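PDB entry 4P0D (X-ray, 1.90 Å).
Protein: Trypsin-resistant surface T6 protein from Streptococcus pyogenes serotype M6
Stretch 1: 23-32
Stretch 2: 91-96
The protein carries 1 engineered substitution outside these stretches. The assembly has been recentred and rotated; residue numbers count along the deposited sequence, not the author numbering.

Stretch 1, residues 23-32: LYKIGEGVYN
Stretch 2 (91-96) RGASVY

A beta bulge interrupts the pairing of these two strands: one carbonyl, Val95 O, accepts hydrogen bonds from two consecutive amides, Ile26 N at 2.9 Å (N-H...O angle 149°) and Gly27 N at 3.1 Å (140°). The register records the shift. Lys25 lies across from Tyr96 (CA to CA 4.4 Å), yet the next bridge joins Gly27 to Val95 (CA to CA 4.5 Å), so Ile26 is the extra residue. Its phi/psi of -110/-9 departs from the extended values of Lys25 (-76/117) and Gly27 (-140/117), and this turn of psi is what brings both N-H groups to the same oxygen.

Strand 23-31 and strand 94-96 run antiparallel, their N-to-C directions 146° apart and their axes 4.6 Å apart at closest approach. Beyond the bulge, Val95 N returns a hydrogen bond to Gly27 O (2.9 Å, 154°), completing the hydrogen-bonded pair, and Glu28 faces Ser94 as a non-hydrogen-bonded pair at a wider CA to CA distance of 5.1 Å. CA-H...O contacts accompany the amide hydrogen bonds, with Tyr96 CA 3.3 Å from Tyr24 O and Ser94 CA 3.3 Å from Gly27 O.

Tyr96 (chi1 -63°, m; chi2 83°) has the most surface covered by the other stretch, 107 Å² for the whole residue. Lys25, with all four chi angles t, extends its aliphatic chain along the same sheet face, placing Lys25 CG 4.3 Å from the Tyr96 ring centroid and 25° off the normal, a CH-pi contact. Leu23 CD2 lies over the opposite ring face, while Leu23 CB approaches Tyr96 CD2 at 3.9 Å. Farther along, Lys25 CE reaches Ser94 CB at 3.6 Å. Val95 (chi1 -168°, t) points to the other sheet face, where its CG1 meets Ile26 CD1 at 4.0 Å; Ile26 has chi1 p and chi2 t.

At two glycines there is no room for a side chain. An ideal CB on Gly27 would fall 2.7 Å from Val95 CG2, and one on Gly29 would fall 2.3 Å from Ala93 O, both clashes. Gly29 CA also makes a CA-H...O contact to Ala93 O at 3.2 Å.

At the far end, Tyr31 (chi1 -64°, m; chi2 79°) points toward stretch 2, and its OH accepts a nearly linear hydrogen bond from Ala93 N (3.2 Å, 171°), the amide lying at the ring edge near its plane. Gly92, at phi/psi 82/164, takes a positive phi that favours glycine. Ser94 (chi1 39°, p) secures this segment locally, its OG donating to Gly92 O at 2.8 Å. Together the stretches bury 529 Å².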

# COMPACT_ATOMS: atom_id res chain seq x y z
N LEU A 23 4.45 34.36 2.87
CA LEU A 23 5.11 35.09 3.94
C LEU A 23 4.03 35.83 4.75
O LEU A 23 3.17 36.51 4.18
CB LEU A 23 6.15 36.07 3.38
CG LEU A 23 7.60 35.59 3.43
CD1 LEU A 23 7.81 34.32 2.62
CD2 LEU A 23 8.52 36.71 2.94
N TYR A 24 4.07 35.66 6.07
CA TYR A 24 3.10 36.32 6.95
C TYR A 24 3.83 37.31 7.80
O TYR A 24 4.70 36.94 8.58
CB TYR A 24 2.43 35.29 7.85
CG TYR A 24 1.73 34.19 7.09
CD1 TYR A 24 0.43 34.36 6.65
CD2 TYR A 24 2.36 32.97 6.83
CE1 TYR A 24 -0.24 33.35 5.97
CE2 TYR A 24 1.71 31.97 6.13
CZ TYR A 24 0.40 32.16 5.71
OH TYR A 24 -0.30 31.16 5.01
N LYS A 25 3.49 38.59 7.66
CA LYS A 25 4.18 39.60 8.44
C LYS A 25 3.67 39.59 9.88
O LYS A 25 2.50 39.89 10.13
CB LYS A 25 4.00 40.97 7.81
CG LYS A 25 4.86 42.06 8.43
CD LYS A 25 4.44 43.36 7.74
CE LYS A 25 5.45 44.46 7.87
NZ LYS A 25 5.02 45.54 6.93
N ILE A 26 4.58 39.28 10.80
CA ILE A 26 4.29 39.21 12.24
C ILE A 26 4.94 40.33 13.05
O ILE A 26 4.66 40.47 14.24
CB ILE A 26 4.76 37.86 12.84
CG1 ILE A 26 6.24 37.62 12.55
CG2 ILE A 26 3.91 36.74 12.28
CD1 ILE A 26 6.92 36.69 13.54
N GLY A 27 5.82 41.12 12.41
CA GLY A 27 6.53 42.22 13.08
C GLY A 27 6.63 43.42 12.15
O GLY A 27 7.23 43.33 11.07
N GLU A 28 6.01 44.53 12.57
CA GLU A 28 6.09 45.82 11.86
C GLU A 28 7.25 46.64 12.42
O GLU A 28 7.38 46.79 13.65
CB GLU A 28 4.80 46.64 12.01
CG GLU A 28 3.67 46.22 11.09
CD GLU A 28 2.43 47.12 11.17
OE1 GLU A 28 2.21 47.81 12.19
OE2 GLU A 28 1.64 47.12 10.20
N GLY A 29 8.07 47.17 11.52
CA GLY A 29 9.10 48.13 11.92
C GLY A 29 8.46 49.48 12.26
O GLY A 29 7.73 50.05 11.44
N VAL A 30 8.72 49.98 13.47
CA VAL A 30 8.18 51.28 13.89
C VAL A 30 9.25 52.35 13.74
O VAL A 30 10.33 52.26 14.32
CB VAL A 30 7.69 51.28 15.35
CG1 VAL A 30 6.91 52.56 15.67
CG2 VAL A 30 6.81 50.07 15.62
N TYR A 31 8.93 53.37 12.95
CA TYR A 31 9.81 54.50 12.77
C TYR A 31 9.19 55.73 13.46
O TYR A 31 8.01 55.72 13.83
CB TYR A 31 9.98 54.76 11.28
CG TYR A 31 10.67 53.65 10.49
CD1 TYR A 31 9.98 52.49 10.09
CD2 TYR A 31 12.00 53.78 10.10
CE1 TYR A 31 10.62 51.49 9.35
CE2 TYR A 31 12.64 52.80 9.36
CZ TYR A 31 11.97 51.66 8.99
OH TYR A 31 12.67 50.72 8.26
N ASN A 32 10.01 56.77 13.64
CA ASN A 32 9.57 58.06 14.20
C ASN A 32 8.63 58.86 13.30
O ASN A 32 8.44 58.53 12.13
CB ASN A 32 10.78 58.91 14.60
CG ASN A 32 11.54 59.47 13.39
OD1 ASN A 32 11.26 59.14 12.23
ND2 ASN A 32 12.49 60.33 13.67
N ARG A 91 9.67 45.87 2.42
CA ARG A 91 9.62 47.33 2.53
C ARG A 91 9.77 47.73 4.00
O ARG A 91 8.82 47.66 4.77
CB ARG A 91 8.32 47.87 1.98
CG ARG A 91 8.25 49.40 2.05
CD ARG A 91 6.85 49.93 1.85
NE ARG A 91 6.56 50.06 0.43
N GLY A 92 10.97 48.15 4.37
CA GLY A 92 11.27 48.57 5.73
C GLY A 92 11.54 47.38 6.62
O GLY A 92 11.22 46.25 6.27
N ALA A 93 12.14 47.65 7.77
CA ALA A 93 12.43 46.61 8.74
C ALA A 93 11.12 45.94 9.10
O ALA A 93 10.09 46.60 9.28
CB ALA A 93 13.11 47.18 9.98
N SER A 94 11.14 44.61 9.12
CA SER A 94 9.96 43.80 9.29
C SER A 94 10.35 42.35 9.54
O SER A 94 11.47 41.94 9.22
CB SER A 94 9.04 43.91 8.08
OG SER A 94 9.81 43.95 6.89
N VAL A 95 9.42 41.60 10.12
CA VAL A 95 9.65 40.22 10.56
C VAL A 95 8.54 39.37 9.99
O VAL A 95 7.37 39.73 10.09
CB VAL A 95 9.64 40.13 12.10
CG1 VAL A 95 10.16 38.78 12.57
CG2 VAL A 95 10.47 41.27 12.69
N TYR A 96 8.90 38.23 9.40
CA TYR A 96 7.96 37.34 8.73
C TYR A 96 8.12 35.87 9.15
O TYR A 96 9.20 35.42 9.49
CB TYR A 96 8.15 37.39 7.20
CG TYR A 96 7.88 38.72 6.55
CD1 TYR A 96 8.85 39.71 6.52
CD2 TYR A 96 6.64 38.99 5.95
CE1 TYR A 96 8.60 40.93 5.93
CE2 TYR A 96 6.39 40.21 5.35
CZ TYR A 96 7.38 41.17 5.34
OH TYR A 96 7.13 42.38 4.76